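Local structure of bifunctional purine biosynthetic protein ADE5,7 (Cryptococcus neoformans var. grubii serotype A, 7LVO) at residues 236-249 against 311-323. The protein catalyses the second and fifth steps of de novo purine biosynthesis, this N-terminal half being the part that ligates glycine to phosphoribosylamine at the expense of ATP. Residues are numbered along the deposited sequence; the frame is centred on the assembly and turned at random.
Sequences LSGPEISVLAFSDG and PFVGMLFTGFMIT
The central antiparallel strand pair of an ATP-grasp domain sheet joins Glu240 through Ser247 to Gly314 through Met321, with Leu244, Phe246, Met315 and Phe317 packed on one face and Val243 and Phe320 on the other. Backbone bonds set the register: Phe320 N reaches Ile241 O at 2.9 Å, and further pairs follow at Val243 with Thr318, Ala245 with Leu316 and Ser247 with Gly314. On the face of Leu244 and Phe246, the Met315 chain leaves anti to its own N (chi1 164°), then bends twice, so that the thioether folds back across the neighbouring strand. Its CE sits over the centre of the Phe246 ring, 3.9 Å from the centroid, a CH-pi contact; helix 354-362 also packs against this phenylalanine. Next along, Phe317 CD2 lies 3.3 Å from Leu244 CD1, while the far end of the same ring reaches Ser242, whose hydroxyl is also hydrogen-bonded to Glu340. Strands 252-254 and 326-333 flank the pair in a four-stranded sheet. Strand 326-333 carries Glu331 and Asn333, the predicted magnesium ligands, and Asn333 touches Phe317; residues 236-242 fall within the predicted ATP-binding region. On the opposite face, Val243 CG2 meets Phe320 CE1 at 3.5 Å, and helix 287-307 covers that ring. Ile241 CD1 and Ile322 CD1 touch at 3.7 Å farther along. On the Thr318 face a water donates to both Val243 O and Leu316 O and pairs with Thr318 OG1, adding a second partner to each carbonyl. Where the chain turns a corner at Gly314, Ser247 OG donates to Phe312 O at 2.9 Å. At the other end Met321 stays extended until its last torsion and brings SD within 3.4 Å of Leu236 CB.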
ATOM      1  N   LEU A 236     -13.027   7.639 -15.100  1.00 43.23           N
ATOM      2  CA  LEU A 236     -14.144   6.774 -14.750  1.00 49.22           C
ATOM      3  C   LEU A 236     -14.803   7.254 -13.462  1.00 48.12           C
ATOM      4  O   LEU A 236     -14.159   7.857 -12.598  1.00 50.15           O
ATOM      5  CB  LEU A 236     -13.679   5.326 -14.590  1.00 39.57           C
ATOM      6  CG  LEU A 236     -13.016   4.694 -15.813  1.00 40.32           C
ATOM      7  CD1 LEU A 236     -12.605   3.251 -15.511  1.00 34.95           C
ATOM      8  CD2 LEU A 236     -13.930   4.751 -17.022  1.00 35.13           C
ATOM      9  N   SER A 237     -16.097   6.975 -13.342  1.00 42.35           N
ATOM     10  CA  SER A 237     -16.888   7.361 -12.187  1.00 44.67           C
ATOM     11  C   SER A 237     -17.358   6.117 -11.447  1.00 34.48           C
ATOM     12  O   SER A 237     -17.758   5.127 -12.067  1.00 39.96           O
ATOM     13  CB  SER A 237     -18.095   8.206 -12.608  1.00 51.17           C
ATOM     14  OG  SER A 237     -17.683   9.373 -13.298  1.00 52.29           O
ATOM     15  N   GLY A 238     -17.319   6.180 -10.120  1.00 31.97           N
ATOM     16  CA  GLY A 238     -17.746   5.080  -9.291  1.00 41.75           C
ATOM     17  C   GLY A 238     -16.918   4.967  -8.028  1.00 34.13           C
ATOM     18  O   GLY A 238     -15.840   5.556  -7.918  1.00 33.94           O
ATOM     19  N   PRO A 239     -17.408   4.206  -7.050  1.00 29.76           N
ATOM     20  CA  PRO A 239     -16.636   4.015  -5.817  1.00 30.48           C
ATOM     21  C   PRO A 239     -15.434   3.112  -6.051  1.00 29.67           C
ATOM     22  O   PRO A 239     -15.421   2.272  -6.952  1.00 24.66           O
ATOM     23  CB  PRO A 239     -17.646   3.367  -4.862  1.00 30.82           C
ATOM     24  CG  PRO A 239     -18.565   2.614  -5.773  1.00 33.05           C
ATOM     25  CD  PRO A 239     -18.679   3.454  -7.032  1.00 35.74           C
ATOM     26  N   GLU A 240     -14.417   3.296  -5.217  1.00 25.23           N
ATOM     27  CA  GLU A 240     -13.182   2.540  -5.307  1.00 28.38           C
ATOM     28  C   GLU A 240     -13.100   1.536  -4.164  1.00 27.02           C
ATOM     29  O   GLU A 240     -13.620   1.770  -3.066  1.00 25.65           O
ATOM     30  CB  GLU A 240     -11.966   3.469  -5.273  1.00 31.86           C
ATOM     31  CG  GLU A 240     -11.922   4.479  -6.408  1.00 34.19           C
ATOM     32  CD  GLU A 240     -10.668   5.336  -6.382  1.00 35.78           C
ATOM     33  OE1 GLU A 240      -9.639   4.881  -5.836  1.00 42.03           O
ATOM     34  OE2 GLU A 240     -10.710   6.465  -6.908  1.00 46.83           O
ATOM     35  N   ILE A 241     -12.449   0.409  -4.441  1.00 28.77           N
ATOM     36  CA  ILE A 241     -12.188  -0.607  -3.431  1.00 32.76           C
ATOM     37  C   ILE A 241     -10.749  -1.085  -3.590  1.00 29.82           C
ATOM     38  O   ILE A 241     -10.168  -1.021  -4.679  1.00 28.70           O
ATOM     39  CB  ILE A 241     -13.166  -1.798  -3.519  1.00 29.47           C
ATOM     40  CG1 ILE A 241     -13.035  -2.513  -4.864  1.00 33.03           C
ATOM     41  CG2 ILE A 241     -14.598  -1.325  -3.300  1.00 31.55           C
ATOM     42  CD1 ILE A 241     -13.835  -3.802  -4.952  1.00 33.59           C
ATOM     43  N   SER A 242     -10.170  -1.552  -2.490  1.00 27.20           N
ATOM     44  CA  SER A 242      -8.828  -2.115  -2.477  1.00 26.83           C
ATOM     45  C   SER A 242      -8.926  -3.618  -2.245  1.00 29.55           C
ATOM     46  O   SER A 242      -9.598  -4.062  -1.306  1.00 27.41           O
ATOM     47  CB  SER A 242      -7.972  -1.465  -1.388  1.00 28.82           C
ATOM     48  OG  SER A 242      -7.812  -0.071  -1.617  1.00 34.24           O
ATOM     49  N   VAL A 243      -8.252  -4.394  -3.093  1.00 26.41           N
ATOM     50  CA  VAL A 243      -8.202  -5.847  -2.969  1.00 22.22           C
ATOM     51  C   VAL A 243      -6.738  -6.243  -2.816  1.00 20.11           C
ATOM     52  O   VAL A 243      -5.973  -6.189  -3.783  1.00 24.09           O
ATOM     53  CB  VAL A 243      -8.838  -6.550  -4.176  1.00 27.17           C
ATOM     54  CG1 VAL A 243      -8.757  -8.059  -4.008  1.00 29.90           C
ATOM     55  CG2 VAL A 243     -10.284  -6.100  -4.356  1.00 34.75           C
ATOM     56  N   LEU A 244      -6.350  -6.625  -1.607  1.00 24.07           N
ATOM     57  CA  LEU A 244      -5.012  -7.113  -1.317  1.00 26.38           C
ATOM     58  C   LEU A 244      -5.009  -8.636  -1.339  1.00 24.47           C
ATOM     59  O   LEU A 244      -5.904  -9.275  -0.778  1.00 20.12           O
ATOM     60  CB  LEU A 244      -4.530  -6.612   0.046  1.00 20.21           C
ATOM     61  CG  LEU A 244      -4.209  -5.121   0.131  1.00 26.39           C
ATOM     62  CD1 LEU A 244      -5.479  -4.283   0.103  1.00 27.98           C
ATOM     63  CD2 LEU A 244      -3.390  -4.842   1.390  1.00 34.35           C
ATOM     64  N   ALA A 245      -3.988  -9.212  -1.972  1.00 22.80           N
ATOM     65  CA  ALA A 245      -3.904 -10.658  -2.145  1.00 20.33           C
ATOM     66  C   ALA A 245      -2.456 -11.112  -2.056  1.00 24.27           C
ATOM     67  O   ALA A 245      -1.577 -10.516  -2.681  1.00 25.00           O
ATOM     68  CB  ALA A 245      -4.506 -11.080  -3.493  1.00 23.44           C
ATOM     69  N   PHE A 246      -2.218 -12.169  -1.282  1.00 28.05           N
ATOM     70  CA  PHE A 246      -0.906 -12.801  -1.234  1.00 22.84           C
ATOM     71  C   PHE A 246      -0.698 -13.656  -2.473  1.00 27.85           C
ATOM     72  O   PHE A 246      -1.625 -14.316  -2.947  1.00 18.64           O
ATOM     73  CB  PHE A 246      -0.771 -13.667   0.019  1.00 26.38           C
ATOM     74  CG  PHE A 246      -0.894 -12.904   1.305  1.00 20.73           C
ATOM     75  CD1 PHE A 246       0.209 -12.310   1.885  1.00 22.68           C
ATOM     76  CD2 PHE A 246      -2.127 -12.786   1.941  1.00 19.76           C
ATOM     77  CE1 PHE A 246       0.092 -11.605   3.076  1.00 15.40           C
ATOM     78  CE2 PHE A 246      -2.251 -12.084   3.118  1.00 27.32           C
ATOM     79  CZ  PHE A 246      -1.134 -11.496   3.696  1.00 24.28           C
ATOM     80  N   SER A 247       0.535 -13.667  -2.983  1.00 25.54           N
ATOM     81  CA  SER A 247       0.856 -14.401  -4.199  1.00 27.12           C
ATOM     82  C   SER A 247       2.218 -15.054  -4.075  1.00 17.22           C
ATOM     83  O   SER A 247       3.172 -14.434  -3.591  1.00 21.38           O
ATOM     84  CB  SER A 247       0.849 -13.480  -5.427  1.00 22.94           C
ATOM     85  OG  SER A 247       1.311 -14.154  -6.574  1.00 27.47           O
ATOM     86  N   ASP A 248       2.305 -16.308  -4.518  1.00 23.85           N
ATOM     87  CA  ASP A 248       3.579 -17.013  -4.609  1.00 22.42           C
ATOM     88  C   ASP A 248       3.976 -17.300  -6.054  1.00 26.27           C
ATOM     89  O   ASP A 248       4.843 -18.147  -6.300  1.00 26.57           O
ATOM     90  CB  ASP A 248       3.529 -18.302  -3.791  1.00 24.67           C
ATOM     91  CG  ASP A 248       2.724 -19.407  -4.463  1.00 18.35           C
ATOM     92  OD1 ASP A 248       2.117 -19.178  -5.540  1.00 20.23           O
ATOM     93  OD2 ASP A 248       2.700 -20.524  -3.905  1.00 19.88           O
ATOM     94  N   GLY A 249       3.359 -16.604  -7.015  1.00 21.18           N
ATOM     95  CA  GLY A 249       3.603 -16.795  -8.419  1.00 25.30           C
ATOM     96  C   GLY A 249       2.606 -17.716  -9.095  1.00 17.55           C
ATOM     97  O   GLY A 249       2.384 -17.600 -10.304  1.00 17.92           O
ATOM     98  N   PRO A 311       7.034 -13.926 -13.141  1.00 25.64           N
ATOM     99  CA  PRO A 311       5.993 -14.191 -12.141  1.00 22.03           C
ATOM    100  C   PRO A 311       6.053 -13.188 -10.998  1.00 31.37           C
ATOM    101  O   PRO A 311       7.107 -12.636 -10.684  1.00 19.31           O
ATOM    102  CB  PRO A 311       6.316 -15.608 -11.654  1.00 23.48           C
ATOM    103  CG  PRO A 311       7.091 -16.230 -12.782  1.00 25.50           C
ATOM    104  CD  PRO A 311       7.871 -15.110 -13.416  1.00 30.89           C
ATOM    105  N   PHE A 312       4.900 -12.958 -10.378  1.00 21.98           N
ATOM    106  CA  PHE A 312       4.769 -11.987  -9.304  1.00 23.85           C
ATOM    107  C   PHE A 312       4.719 -12.711  -7.964  1.00 25.85           C
ATOM    108  O   PHE A 312       3.843 -13.558  -7.739  1.00 18.80           O
ATOM    109  CB  PHE A 312       3.512 -11.129  -9.460  1.00 19.69           C
ATOM    110  CG  PHE A 312       3.371 -10.081  -8.387  1.00 21.33           C
ATOM    111  CD1 PHE A 312       2.736 -10.379  -7.188  1.00 24.52           C
ATOM    112  CD2 PHE A 312       3.901  -8.810  -8.562  1.00 21.04           C
ATOM    113  CE1 PHE A 312       2.623  -9.424  -6.195  1.00 25.00           C
ATOM    114  CE2 PHE A 312       3.772  -7.850  -7.572  1.00 22.76           C
ATOM    115  CZ  PHE A 312       3.139  -8.166  -6.383  1.00 18.26           C
ATOM    116  N   VAL A 313       5.647 -12.369  -7.078  1.00 22.90           N
ATOM    117  CA  VAL A 313       5.686 -12.891  -5.718  1.00 22.52           C
ATOM    118  C   VAL A 313       5.576 -11.714  -4.760  1.00 22.36           C
ATOM    119  O   VAL A 313       6.253 -10.694  -4.942  1.00 21.62           O
ATOM    120  CB  VAL A 313       6.972 -13.698  -5.456  1.00 21.82           C
ATOM    121  CG1 VAL A 313       6.976 -14.234  -4.035  1.00 25.20           C
ATOM    122  CG2 VAL A 313       7.102 -14.838  -6.463  1.00 29.62           C
ATOM    123  N   GLY A 314       4.716 -11.848  -3.754  1.00 20.42           N
ATOM    124  CA  GLY A 314       4.558 -10.803  -2.760  1.00 22.96           C
ATOM    125  C   GLY A 314       3.115 -10.411  -2.530  1.00 27.52           C
ATOM    126  O   GLY A 314       2.210 -11.247  -2.642  1.00 23.29           O
ATOM    127  N   MET A 315       2.889  -9.140  -2.205  1.00 20.05           N
ATOM    128  CA  MET A 315       1.557  -8.614  -1.929  1.00 22.80           C
ATOM    129  C   MET A 315       1.095  -7.829  -3.150  1.00 23.46           C
ATOM    130  O   MET A 315       1.625  -6.752  -3.444  1.00 24.36           O
ATOM    131  CB  MET A 315       1.567  -7.737  -0.674  1.00 21.84           C
ATOM    132  CG  MET A 315       0.346  -6.837  -0.525  1.00 31.17           C
ATOM    133  SD  MET A 315      -1.218  -7.681  -0.846  1.00 24.24           S
ATOM    134  CE  MET A 315      -1.148  -9.010   0.352  1.00 24.99           C
ATOM    135  N   LEU A 316       0.099  -8.368  -3.855  1.00 19.27           N
ATOM    136  CA  LEU A 316      -0.510  -7.686  -4.990  1.00 21.20           C
ATOM    137  C   LEU A 316      -1.678  -6.841  -4.487  1.00 22.39           C
ATOM    138  O   LEU A 316      -2.707  -7.378  -4.064  1.00 23.17           O
ATOM    139  CB  LEU A 316      -0.968  -8.691  -6.041  1.00 23.27           C
ATOM    140  CG  LEU A 316      -1.621  -8.080  -7.279  1.00 23.08           C
ATOM    141  CD1 LEU A 316      -0.591  -7.319  -8.093  1.00 25.69           C
ATOM    142  CD2 LEU A 316      -2.309  -9.148  -8.119  1.00 23.92           C
ATOM    143  N   PHE A 317      -1.515  -5.522  -4.524  1.00 25.37           N
ATOM    144  CA  PHE A 317      -2.559  -4.574  -4.139  1.00 22.48           C
ATOM    145  C   PHE A 317      -3.167  -4.009  -5.423  1.00 29.79           C
ATOM    146  O   PHE A 317      -2.521  -3.230  -6.140  1.00 28.95           O
ATOM    147  CB  PHE A 317      -1.990  -3.458  -3.262  1.00 30.98           C
ATOM    148  CG  PHE A 317      -2.996  -2.408  -2.869  1.00 31.63           C
ATOM    149  CD1 PHE A 317      -3.465  -1.489  -3.796  1.00 42.17           C
ATOM    150  CD2 PHE A 317      -3.458  -2.327  -1.568  1.00 38.04           C
ATOM    151  CE1 PHE A 317      -4.385  -0.521  -3.434  1.00 39.98           C
ATOM    152  CE2 PHE A 317      -4.378  -1.353  -1.201  1.00 36.79           C
ATOM    153  CZ  PHE A 317      -4.836  -0.452  -2.141  1.00 32.11           C
ATOM    154  N   THR A 318      -4.406  -4.390  -5.708  1.00 24.10           N
ATOM    155  CA  THR A 318      -5.111  -3.950  -6.905  1.00 22.92           C
ATOM    156  C   THR A 318      -6.176  -2.940  -6.503  1.00 25.88           C
ATOM    157  O   THR A 318      -7.060  -3.251  -5.699  1.00 23.74           O
ATOM    158  CB  THR A 318      -5.745  -5.134  -7.638  1.00 28.97           C
ATOM    159  OG1 THR A 318      -4.752  -6.137  -7.865  1.00 21.74           O
ATOM    160  CG2 THR A 318      -6.331  -4.688  -8.967  1.00 28.19           C
ATOM    161  N   GLY A 319      -6.065  -1.725  -7.033  1.00 23.07           N
ATOM    162  CA  GLY A 319      -7.063  -0.707  -6.793  1.00 24.57           C
ATOM    163  C   GLY A 319      -8.127  -0.707  -7.865  1.00 25.29           C
ATOM    164  O   GLY A 319      -7.830  -0.439  -9.034  1.00 27.27           O
ATOM    165  N   PHE A 320      -9.363  -1.008  -7.477  1.00 32.73           N
ATOM    166  CA  PHE A 320     -10.480  -1.093  -8.399  1.00 28.40           C
ATOM    167  C   PHE A 320     -11.361   0.152  -8.314  1.00 32.78           C
ATOM    168  O   PHE A 320     -11.405   0.850  -7.303  1.00 28.43           O
ATOM    169  CB  PHE A 320     -11.350  -2.325  -8.104  1.00 25.20           C
ATOM    170  CG  PHE A 320     -10.679  -3.629  -8.368  1.00 29.12           C
ATOM    171  CD1 PHE A 320      -9.901  -4.234  -7.396  1.00 27.39           C
ATOM    172  CD2 PHE A 320     -10.832  -4.265  -9.588  1.00 28.94           C
ATOM    173  CE1 PHE A 320      -9.285  -5.439  -7.641  1.00 23.30           C
ATOM    174  CE2 PHE A 320     -10.220  -5.473  -9.831  1.00 26.88           C
ATOM    175  CZ  PHE A 320      -9.444  -6.058  -8.855  1.00 21.15           C
ATOM    176  N   MET A 321     -12.071   0.415  -9.403  1.00 29.61           N
ATOM    177  CA  MET A 321     -13.232   1.295  -9.399  1.00 33.21           C
ATOM    178  C   MET A 321     -14.416   0.461  -9.866  1.00 30.87           C
ATOM    179  O   MET A 321     -14.373  -0.129 -10.954  1.00 37.26           O
ATOM    180  CB  MET A 321     -13.038   2.507 -10.311  1.00 31.12           C
ATOM    181  CG  MET A 321     -14.272   3.405 -10.359  1.00 37.12           C
ATOM    182  SD  MET A 321     -14.007   4.975 -11.194  1.00 44.96           S
ATOM    183  CE  MET A 321     -12.923   5.807 -10.023  1.00 48.74           C
ATOM    184  N   ILE A 322     -15.455   0.387  -9.038  1.00 33.29           N
ATOM    185  CA  ILE A 322     -16.671  -0.338  -9.384  1.00 28.69           C
ATOM    186  C   ILE A 322     -17.529   0.622 -10.204  1.00 37.59           C
ATOM    187  O   ILE A 322     -18.226   1.476  -9.654  1.00 38.10           O
ATOM    188  CB  ILE A 322     -17.411  -0.842  -8.146  1.00 34.05           C
ATOM    189  CG1 ILE A 322     -16.476  -1.670  -7.264  1.00 30.40           C
ATOM    190  CG2 ILE A 322     -18.632  -1.658  -8.563  1.00 39.20           C
ATOM    191  CD1 ILE A 322     -15.821  -2.834  -7.971  1.00 36.02           C
ATOM    192  N   THR A 323     -17.465   0.503 -11.522  1.00 34.53           N
ATOM    193  CA  THR A 323     -18.262   1.340 -12.406  1.00 41.94           C
ATOM    194  C   THR A 323     -19.617   0.683 -12.652  1.00 45.73           C
ATOM    195  O   THR A 323     -19.876  -0.446 -12.227  1.00 33.43           O
ATOM    196  CB  THR A 323     -17.538   1.576 -13.731  1.00 44.03           C
ATOM    197  OG1 THR A 323     -17.597   0.387 -14.528  1.00 41.11           O
ATOM    198  CG2 THR A 323     -16.078   1.954 -13.486  1.00 33.53           C
TER
HETATM  199  O   HOH W   1      -8.957   1.931  -5.973  1.00 35.71           O
HETATM  200  O   HOH W   2      -4.792  -7.885  -5.775  1.00 22.67           O
HETATM  201  O   HOH W   3       2.776 -14.996 -11.469  1.00 21.63           O